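Local structure of quinone reductase (4GI5) at residues 98-103 with 135-140; 168-173 with 236-241; 209-214 with 244-249. The protein binds FAD and probably acts as an NAD(P)H-dependent quinone reductase. All blocks are in the same frame, centred on the assembly; numbering follows the deposited sequence.

Contact 1 (98-103 with 135-140)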
loop_
_atom_site.group_PDB
_atom_site.type_symbol
_atom_site.label_atom_id
_atom_site.label_comp_id
_atom_site.label_asym_id
_atom_site.label_seq_id
_atom_site.Cartn_x
_atom_site.Cartn_y
_atom_site.Cartn_z
ATOM N N THR B 98 -8.591 -23.082 12.833
ATOM C CA THR B 98 -8.780 -22.235 13.981
ATOM C C THR B 98 -8.815 -20.751 13.744
ATOM O O THR B 98 -8.741 -19.946 14.678
ATOM C CB THR B 98 -7.712 -22.541 15.064
ATOM O OG1 THR B 98 -6.357 -22.249 14.638
ATOM C CG2 THR B 98 -7.721 -24.123 15.496
ATOM N N GLN B 99 -8.774 -20.336 12.489
ATOM C CA GLN B 99 -8.761 -18.918 12.242
ATOM C C GLN B 99 -9.980 -18.233 12.825
ATOM O O GLN B 99 -11.101 -18.847 12.864
ATOM C CB GLN B 99 -8.719 -18.597 10.718
ATOM C CG GLN B 99 -7.566 -19.267 10.006
ATOM C CD GLN B 99 -7.721 -19.074 8.467
ATOM O OE1 GLN B 99 -6.858 -18.441 7.761
ATOM N NE2 GLN B 99 -8.748 -19.692 7.928
ATOM N N SER B 100 -9.889 -16.933 13.108
ATOM C CA SER B 100 -11.082 -16.223 13.527
ATOM C C SER B 100 -12.211 -16.290 12.516
ATOM O O SER B 100 -11.998 -16.331 11.282
ATOM C CB SER B 100 -10.781 -14.817 14.034
ATOM O OG SER B 100 -10.140 -14.147 13.074
ATOM N N ALA B 101 -13.458 -16.264 13.010
ATOM C CA ALA B 101 -14.596 -16.506 12.121
ATOM C C ALA B 101 -14.793 -15.460 11.049
ATOM O O ALA B 101 -15.281 -15.811 10.001
ATOM C CB ALA B 101 -15.878 -16.594 12.958
ATOM N N ASP B 102 -14.431 -14.192 11.313
ATOM C CA ASP B 102 -14.479 -13.119 10.262
ATOM C C ASP B 102 -13.614 -13.492 9.058
ATOM O O ASP B 102 -14.059 -13.356 7.914
ATOM C CB ASP B 102 -14.122 -11.728 10.881
ATOM C CG ASP B 102 -12.765 -11.624 11.474
ATOM O OD1 ASP B 102 -12.079 -12.612 11.921
ATOM O OD2 ASP B 102 -12.328 -10.436 11.655
ATOM N N ILE B 103 -12.406 -13.960 9.323
ATOM C CA ILE B 103 -11.473 -14.428 8.278
ATOM C C ILE B 103 -12.054 -15.542 7.479
ATOM O O ILE B 103 -12.073 -15.543 6.246
ATOM C CB ILE B 103 -10.110 -14.774 8.877
ATOM C CG1 ILE B 103 -9.451 -13.530 9.445
ATOM C CG2 ILE B 103 -9.228 -15.524 7.859
ATOM C CD1 ILE B 103 -8.176 -13.734 10.274
ATOM N N ILE B 135 -6.708 -7.661 3.235
ATOM C CA ILE B 135 -5.652 -8.427 2.589
ATOM C C ILE B 135 -4.830 -9.134 3.624
ATOM O O ILE B 135 -4.592 -10.372 3.552
ATOM C CB ILE B 135 -4.791 -7.560 1.657
ATOM C CG1 ILE B 135 -5.643 -7.013 0.537
ATOM C CG2 ILE B 135 -3.548 -8.319 1.189
ATOM C CD1 ILE B 135 -5.912 -8.018 -0.571
ATOM N N ASP B 136 -4.285 -8.408 4.599
ATOM C CA ASP B 136 -3.325 -8.986 5.523
ATOM C C ASP B 136 -3.920 -10.161 6.292
ATOM O O ASP B 136 -3.219 -11.119 6.531
ATOM C CB ASP B 136 -2.921 -7.969 6.590
ATOM C CG ASP B 136 -1.985 -6.827 6.077
ATOM O OD1 ASP B 136 -1.526 -6.877 4.938
ATOM O OD2 ASP B 136 -1.962 -5.790 6.831
ATOM N N ARG B 137 -5.169 -10.038 6.670
ATOM C CA ARG B 137 -5.826 -11.048 7.511
ATOM C C ARG B 137 -6.479 -12.182 6.743
ATOM O O ARG B 137 -6.496 -13.325 7.237
ATOM C CB ARG B 137 -6.764 -10.392 8.488
ATOM C CG ARG B 137 -6.074 -9.511 9.480
ATOM C CD ARG B 137 -6.960 -8.669 10.435
ATOM N NE ARG B 137 -7.669 -9.638 11.333
ATOM C CZ ARG B 137 -8.980 -9.907 11.281
ATOM N NH1 ARG B 137 -9.844 -9.316 10.435
ATOM N NH2 ARG B 137 -9.430 -10.934 12.068
ATOM N N VAL B 138 -7.022 -11.917 5.582
ATOM C CA VAL B 138 -7.743 -12.953 4.824
ATOM C C VAL B 138 -6.758 -13.823 4.024
ATOM O O VAL B 138 -6.984 -14.998 3.796
ATOM C CB VAL B 138 -8.769 -12.328 3.911
ATOM C CG1 VAL B 138 -9.456 -13.273 2.954
ATOM C CG2 VAL B 138 -9.809 -11.611 4.758
ATOM N N TYR B 139 -5.635 -13.216 3.556
ATOM C CA TYR B 139 -4.733 -13.909 2.652
ATOM C C TYR B 139 -3.792 -14.784 3.448
ATOM O O TYR B 139 -2.602 -14.508 3.611
ATOM C CB TYR B 139 -3.935 -12.870 1.800
ATOM C CG TYR B 139 -4.561 -12.460 0.540
ATOM C CD1 TYR B 139 -5.933 -12.565 0.305
ATOM C CD2 TYR B 139 -3.778 -11.829 -0.464
ATOM C CE1 TYR B 139 -6.538 -12.196 -0.862
ATOM C CE2 TYR B 139 -4.368 -11.442 -1.655
ATOM C CZ TYR B 139 -5.717 -11.673 -1.933
ATOM O OH TYR B 139 -6.168 -11.247 -3.140
ATOM N N ALA B 140 -4.320 -15.852 4.008
ATOM C CA ALA B 140 -3.542 -16.736 4.884
ATOM C C ALA B 140 -2.487 -17.650 4.189
ATOM O O ALA B 140 -2.587 -17.964 3.008
ATOM C CB ALA B 140 -4.573 -17.651 5.643
#
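The guanidinium of Arg137 meets Ile103 over one face and the carboxylate of Asp102 at its edge. Ser100 OG lies at the edge too, near the plane, but at too poor an angle to NH2 for a hydrogen bond. On the face, Ile103 CD1 lies 3.6 Å from Arg137 NH2. The carboxylate and guanidinium planes are turned 40° apart, so the salt bridge is not flat. Arg137 grips end-on with its two terminal nitrogens. NH2 reaches Asp102 OD1 at 3.1 Å, on the syn side and 20° out of the carboxylate plane. NH1 reaches Asp102 OD2 at 3.0 Å from well above that plane. NH2 also bonds to OD2, so OD2 takes two N-H groups. Asp102 CG sits between its backbone N and carbonyl carbon, which turns the carboxylate back beside Ser100. There Ser100 OG donates to Asp102 OD1 at 2.7 Å, and this oxygen too has two donors. A bend at chi3 of Arg137 (67°) brings its charged end across the side chain of Ile103. Arg137 NH2 has a second acid partner, Asp74. The two acids probably balance its charge and hold its rotation. Ile103 CD1 also rests 3.5 Å from Arg137 O. Gln99 OE1 comes 3.2 Å from Ala140 CB, while Gln99 NE2 is bonded to Gln107. The salt bridge joins the start of helix 101-112 to the end of helix 129-138, two helices of the flavodoxin-like fold. Helix 86-96 packs against Gln99 and Ala140, and helix 196-204 against Ile135 and Tyr139. Trp124 of the second subunit meets the Tyr139 ring edge-to-face.

Contact 2 (168-173 with 236-241)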
loop_
_atom_site.group_PDB
_atom_site.type_symbol
_atom_site.label_atom_id
_atom_site.label_comp_id
_atom_site.label_asym_id
_atom_site.label_seq_id
_atom_site.Cartn_x
_atom_site.Cartn_y
_atom_site.Cartn_z
ATOM N N ARG B 168 -11.573 -13.920 -11.852
ATOM C CA ARG B 168 -11.149 -12.593 -12.409
ATOM C C ARG B 168 -11.271 -11.584 -11.258
ATOM O O ARG B 168 -12.067 -11.747 -10.358
ATOM C CB ARG B 168 -12.088 -12.159 -13.529
ATOM C CG ARG B 168 -11.834 -12.953 -14.808
ATOM C CD ARG B 168 -12.893 -12.637 -15.944
ATOM N NE ARG B 168 -12.160 -13.092 -17.192
ATOM C CZ ARG B 168 -11.939 -12.421 -18.336
ATOM N NH1 ARG B 168 -12.488 -11.219 -18.619
ATOM N NH2 ARG B 168 -11.171 -12.991 -19.261
ATOM N N ALA B 169 -10.414 -10.586 -11.300
ATOM C CA ALA B 169 -10.417 -9.460 -10.289
ATOM C C ALA B 169 -10.216 -8.156 -11.009
ATOM O O ALA B 169 -9.586 -8.029 -12.095
ATOM C CB ALA B 169 -9.301 -9.734 -9.255
HETATM N N MSE B 170 -10.744 -7.075 -10.456
HETATM C CA MSE B 170 -10.620 -5.732 -11.044
HETATM C C MSE B 170 -10.661 -4.725 -9.863
HETATM O O MSE B 170 -11.370 -4.968 -8.874
HETATM C CB MSE B 170 -11.890 -5.435 -11.856
HETATM C CG MSE B 170 -11.727 -4.132 -12.527
HETATM SE SE MSE B 170 -13.380 -3.825 -13.688
HETATM C CE MSE B 170 -14.786 -3.384 -12.405
ATOM N N LEU B 171 -9.941 -3.640 -9.984
ATOM C CA LEU B 171 -10.052 -2.544 -9.055
ATOM C C LEU B 171 -10.980 -1.461 -9.627
ATOM O O LEU B 171 -10.930 -1.146 -10.819
ATOM C CB LEU B 171 -8.681 -1.914 -8.929
ATOM C CG LEU B 171 -7.452 -2.786 -8.474
ATOM C CD1 LEU B 171 -6.185 -2.002 -8.284
ATOM C CD2 LEU B 171 -7.785 -3.545 -7.235
ATOM N N ILE B 172 -11.694 -0.783 -8.730
ATOM C CA ILE B 172 -12.387 0.431 -9.033
ATOM C C ILE B 172 -11.912 1.468 -8.067
ATOM O O ILE B 172 -12.078 1.346 -6.891
ATOM C CB ILE B 172 -13.916 0.270 -8.889
ATOM C CG1 ILE B 172 -14.482 -0.775 -9.817
ATOM C CG2 ILE B 172 -14.568 1.620 -9.155
ATOM C CD1 ILE B 172 -15.968 -1.083 -9.492
ATOM N N VAL B 173 -11.180 2.434 -8.540
ATOM C CA VAL B 173 -10.472 3.423 -7.754
ATOM C C VAL B 173 -10.872 4.832 -8.126
ATOM O O VAL B 173 -10.914 5.237 -9.266
ATOM C CB VAL B 173 -8.961 3.308 -8.033
ATOM C CG1 VAL B 173 -8.158 4.300 -7.174
ATOM C CG2 VAL B 173 -8.550 1.851 -7.797
ATOM N N GLU B 236 -20.237 0.111 -18.388
ATOM C CA GLU B 236 -19.544 -0.499 -19.553
ATOM C C GLU B 236 -18.550 -1.530 -19.074
ATOM O O GLU B 236 -18.482 -2.613 -19.605
ATOM C CB GLU B 236 -18.898 0.568 -20.478
ATOM C CG GLU B 236 -17.732 0.189 -21.408
ATOM C CD GLU B 236 -17.939 -0.934 -22.337
ATOM O OE1 GLU B 236 -19.107 -1.155 -22.724
ATOM O OE2 GLU B 236 -16.912 -1.579 -22.729
ATOM N N ARG B 237 -17.794 -1.235 -17.982
ATOM C CA ARG B 237 -16.945 -2.274 -17.432
ATOM C C ARG B 237 -17.656 -3.467 -16.855
ATOM O O ARG B 237 -17.255 -4.631 -17.019
ATOM C CB ARG B 237 -15.937 -1.654 -16.344
ATOM C CG ARG B 237 -14.986 -0.604 -16.882
ATOM C CD ARG B 237 -14.044 -1.007 -18.045
ATOM N NE ARG B 237 -13.477 -2.265 -17.715
ATOM C CZ ARG B 237 -12.292 -2.410 -17.063
ATOM N NH1 ARG B 237 -11.642 -1.363 -16.715
ATOM N NH2 ARG B 237 -11.885 -3.581 -16.726
ATOM N N LEU B 238 -18.744 -3.216 -16.146
ATOM C CA LEU B 238 -19.485 -4.285 -15.558
ATOM C C LEU B 238 -20.179 -5.186 -16.636
ATOM O O LEU B 238 -20.376 -6.364 -16.415
ATOM C CB LEU B 238 -20.528 -3.664 -14.612
ATOM C CG LEU B 238 -19.957 -2.993 -13.345
ATOM C CD1 LEU B 238 -21.072 -2.339 -12.582
ATOM C CD2 LEU B 238 -19.152 -3.952 -12.453
ATOM N N ASP B 239 -20.529 -4.594 -17.732
ATOM C CA ASP B 239 -21.165 -5.316 -18.900
ATOM C C ASP B 239 -20.142 -6.208 -19.590
ATOM O O ASP B 239 -20.533 -7.116 -20.312
ATOM C CB ASP B 239 -21.703 -4.263 -19.913
ATOM C CG ASP B 239 -22.957 -3.554 -19.431
ATOM O OD1 ASP B 239 -23.536 -4.048 -18.489
ATOM O OD2 ASP B 239 -23.338 -2.509 -20.000
ATOM N N THR B 240 -18.825 -5.984 -19.405
ATOM C CA THR B 240 -17.823 -6.696 -20.188
ATOM C C THR B 240 -16.841 -7.482 -19.293
ATOM O O THR B 240 -15.788 -7.870 -19.759
ATOM C CB THR B 240 -17.043 -5.688 -21.076
ATOM O OG1 THR B 240 -16.512 -4.596 -20.290
ATOM C CG2 THR B 240 -17.912 -5.048 -22.183
ATOM N N LEU B 241 -17.187 -7.721 -18.030
ATOM C CA LEU B 241 -16.291 -8.357 -17.095
ATOM C C LEU B 241 -15.682 -9.661 -17.587
ATOM O O LEU B 241 -14.516 -10.013 -17.237
ATOM C CB LEU B 241 -16.957 -8.636 -15.790
ATOM C CG LEU B 241 -17.203 -7.452 -14.942
ATOM C CD1 LEU B 241 -18.074 -7.818 -13.758
ATOM C CD2 LEU B 241 -15.869 -6.917 -14.431
#
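Met170, a selenomethionine, reaches from strand 168-174 into a group formed by Arg237, Leu238 and Leu241. Its CG is anti to the backbone N, and the chain stays extended to SE. The bend comes at chi3 (74°), where CE turns to within 4.4 Å of Leu238 CD2. SE lies over one face of the Arg237 guanidinium, near its rim, 3.4 Å from Arg237 NH2. On the helix side, Arg237 is folded at chi2 (-58°) and again at chi3, which curls the guanidinium back over SE. Its NH2 is hydrogen-bonded to Pro212 O. Leu241 adds CD2, 4.0 Å from Met170 SE. Arg168 behaves differently. Its chain is extended from CG to NE and passes beside the end of the 236-241 segment. Arg168 NH1 donates to Leu241 O at 2.7 Å, fairly straight at 162°. The acceptor lies near the guanidinium plane, but the donor is tilted from the carbonyl plane. The same nitrogen also bonds to Thr244 O. The selenium thus packs against leucine methyls and an arginine face, while both arginines spend N-H groups on neutral backbone oxygens. Arg168 in this way ties the chain just beyond helix 224-239 to the start of inner strand 168-174.

Contact 3 (209-214 with 244-249); sequences EVLPPL and TEPIPF
The touching parts of the two backbones run end to end at 107° to each other and are joined by one direct hydrogen bond, Ile247 N to Val210 O at 2.7 Å, nearly straight onto the oxygen with a C=O...N angle of 176°. Water 1 adds a second link: it accepts from Val210 N and donates to Ile247 O. Ile247 carries much of the side-chain contact. Its CG1 is anti to the carbonyl carbon (chi1 -61°), and CD1 reaches 3.9 Å from Val210 CG1. The same methyl approaches Leu211 O and the Pro213 ring. The other methyl of Val210, CG2, meets the edge of the Phe249 ring. Over the centre of that ring sits Ile247 CG2, from the same segment. Pro246 crosses Glu209 at a slant, with its CG 4.0 Å from Glu209 CB. Pro212 CD lies 3.8 Å from Thr244 CG2, and the two side chains lie alongside each other, pointing opposite ways. Pro212 CD also comes 3.5 Å from Glu245 O. Thr244 OG1 itself is bonded to Thr240 O. Phe249 packs further on His200 and Phe204. The arrangement places an irregular segment after helix 224-239 against strand 209-216, the outermost strand on this side of the parallel sheet in a flavodoxin-like fold.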
loop_
_atom_site.group_PDB
_atom_site.type_symbol
_atom_site.label_atom_id
_atom_site.label_comp_id
_atom_site.label_asym_id
_atom_site.label_seq_id
_atom_site.Cartn_x
_atom_site.Cartn_y
_atom_site.Cartn_z
ATOM N N GLU B 209 -6.978 -13.758 -12.782
ATOM C CA GLU B 209 -6.808 -12.966 -14.031
ATOM C C GLU B 209 -7.196 -11.518 -13.680
ATOM O O GLU B 209 -8.330 -11.324 -13.249
ATOM C CB GLU B 209 -7.738 -13.524 -15.115
ATOM C CG GLU B 209 -7.324 -14.917 -15.526
ATOM C CD GLU B 209 -8.058 -15.310 -16.809
ATOM O OE1 GLU B 209 -9.292 -15.123 -16.862
ATOM O OE2 GLU B 209 -7.394 -15.677 -17.776
ATOM N N VAL B 210 -6.270 -10.570 -13.854
ATOM C CA VAL B 210 -6.544 -9.234 -13.428
ATOM C C VAL B 210 -6.998 -8.396 -14.629
ATOM O O VAL B 210 -6.307 -8.299 -15.645
ATOM C CB VAL B 210 -5.279 -8.603 -12.822
ATOM C CG1 VAL B 210 -5.631 -7.246 -12.224
ATOM C CG2 VAL B 210 -4.653 -9.605 -11.827
ATOM N N LEU B 211 -8.179 -7.823 -14.530
ATOM C CA LEU B 211 -8.632 -6.930 -15.562
ATOM C C LEU B 211 -8.022 -5.564 -15.408
ATOM O O LEU B 211 -7.687 -5.151 -14.281
ATOM C CB LEU B 211 -10.149 -6.850 -15.519
ATOM C CG LEU B 211 -10.882 -8.166 -15.504
ATOM C CD1 LEU B 211 -12.337 -7.877 -15.580
ATOM C CD2 LEU B 211 -10.495 -8.948 -16.708
ATOM N N PRO B 212 -7.928 -4.764 -16.486
ATOM C CA PRO B 212 -7.505 -3.364 -16.360
ATOM C C PRO B 212 -8.348 -2.619 -15.367
ATOM O O PRO B 212 -9.562 -2.900 -15.289
ATOM C CB PRO B 212 -7.718 -2.784 -17.780
ATOM C CG PRO B 212 -7.558 -3.985 -18.648
ATOM C CD PRO B 212 -8.241 -5.099 -17.916
ATOM N N PRO B 213 -7.732 -1.812 -14.528
ATOM C CA PRO B 213 -8.505 -1.120 -13.492
ATOM C C PRO B 213 -9.418 -0.056 -14.072
ATOM O O PRO B 213 -9.103 0.472 -15.138
ATOM C CB PRO B 213 -7.408 -0.498 -12.644
ATOM C CG PRO B 213 -6.258 -0.255 -13.591
ATOM C CD PRO B 213 -6.322 -1.422 -14.502
ATOM N N LEU B 214 -10.464 0.274 -13.338
ATOM C CA LEU B 214 -11.301 1.412 -13.649
ATOM C C LEU B 214 -10.929 2.523 -12.659
ATOM O O LEU B 214 -11.102 2.340 -11.454
ATOM C CB LEU B 214 -12.738 1.013 -13.416
ATOM C CG LEU B 214 -13.730 2.144 -13.628
ATOM C CD1 LEU B 214 -13.620 2.780 -15.006
ATOM C CD2 LEU B 214 -15.122 1.611 -13.412
ATOM N N THR B 244 -13.475 -8.718 -21.315
ATOM C CA THR B 244 -12.307 -7.831 -21.416
ATOM C C THR B 244 -11.041 -8.666 -21.281
ATOM O O THR B 244 -11.029 -9.635 -20.478
ATOM C CB THR B 244 -12.434 -6.834 -20.198
ATOM O OG1 THR B 244 -13.580 -5.991 -20.380
ATOM C CG2 THR B 244 -11.232 -5.958 -20.038
ATOM N N GLU B 245 -10.036 -8.334 -22.036
ATOM C CA GLU B 245 -8.780 -9.098 -21.995
ATOM C C GLU B 245 -8.075 -8.732 -20.625
ATOM O O GLU B 245 -7.887 -7.579 -20.386
ATOM C CB GLU B 245 -7.858 -8.601 -23.095
ATOM C CG GLU B 245 -6.639 -9.421 -23.293
ATOM C CD GLU B 245 -7.027 -10.786 -23.865
ATOM O OE1 GLU B 245 -8.076 -10.843 -24.581
ATOM O OE2 GLU B 245 -6.307 -11.773 -23.571
ATOM N N PRO B 246 -7.646 -9.748 -19.898
ATOM C CA PRO B 246 -6.790 -9.446 -18.709
ATOM C C PRO B 246 -5.508 -8.833 -18.991
ATOM O O PRO B 246 -4.946 -8.943 -20.060
ATOM C CB PRO B 246 -6.590 -10.789 -18.047
ATOM C CG PRO B 246 -7.661 -11.687 -18.629
ATOM C CD PRO B 246 -7.884 -11.170 -20.045
ATOM N N ILE B 247 -4.946 -8.147 -17.986
ATOM C CA ILE B 247 -3.576 -7.648 -18.085
ATOM C C ILE B 247 -2.672 -8.886 -18.303
ATOM O O ILE B 247 -2.747 -9.875 -17.541
ATOM C CB ILE B 247 -3.172 -6.945 -16.751
ATOM C CG1 ILE B 247 -4.101 -5.764 -16.492
ATOM C CG2 ILE B 247 -1.725 -6.503 -16.740
ATOM C CD1 ILE B 247 -3.934 -5.117 -15.082
ATOM N N PRO B 248 -1.732 -8.795 -19.267
ATOM C CA PRO B 248 -1.022 -10.041 -19.696
ATOM C C PRO B 248 0.295 -10.224 -18.819
ATOM O O PRO B 248 1.441 -10.213 -19.295
ATOM C CB PRO B 248 -0.691 -9.736 -21.196
ATOM C CG PRO B 248 -0.430 -8.290 -21.213
ATOM C CD PRO B 248 -1.564 -7.728 -20.297
ATOM N N PHE B 249 0.096 -10.299 -17.505
ATOM C CA PHE B 249 1.188 -10.527 -16.627
ATOM C C PHE B 249 1.805 -11.925 -16.931
ATOM O O PHE B 249 1.072 -12.906 -17.205
ATOM C CB PHE B 249 0.751 -10.505 -15.164
ATOM C CG PHE B 249 0.359 -9.133 -14.655
ATOM C CD1 PHE B 249 1.263 -8.080 -14.687
ATOM C CD2 PHE B 249 -0.787 -8.994 -13.950
ATOM C CE1 PHE B 249 0.945 -6.832 -14.127
ATOM C CE2 PHE B 249 -1.095 -7.733 -13.373
ATOM C CZ PHE B 249 -0.248 -6.722 -13.440
HETATM O O HOH W 1 -3.845 -11.049 -15.323
#

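Overall arrangement
Contacts 2 and 3 are neighbours, with centres 9 Å apart, and their segments alternate along the chain. Strands 168-174 and 209-216 lie side by side in the parallel sheet, where Leu211 N and Ala169 O are 2.8 Å apart. Two arginines of contact 2 bridge to contact 3, with Arg237 NH2 2.8 Å from Pro212 O. Contact 1 stands apart, across the chain's centre. Its centre is 25 Å from contact 2 and 26 Å from contact 3. It lies nearer to FAD than contact 3 does: Asp136, in its second segment, touches FAD, whereas the Pro213 side chain of contact 3 is about 14 Å away. In contact 2, the Met170 side chain is about 12 Å from that of Thr174, an FAD-binding residue.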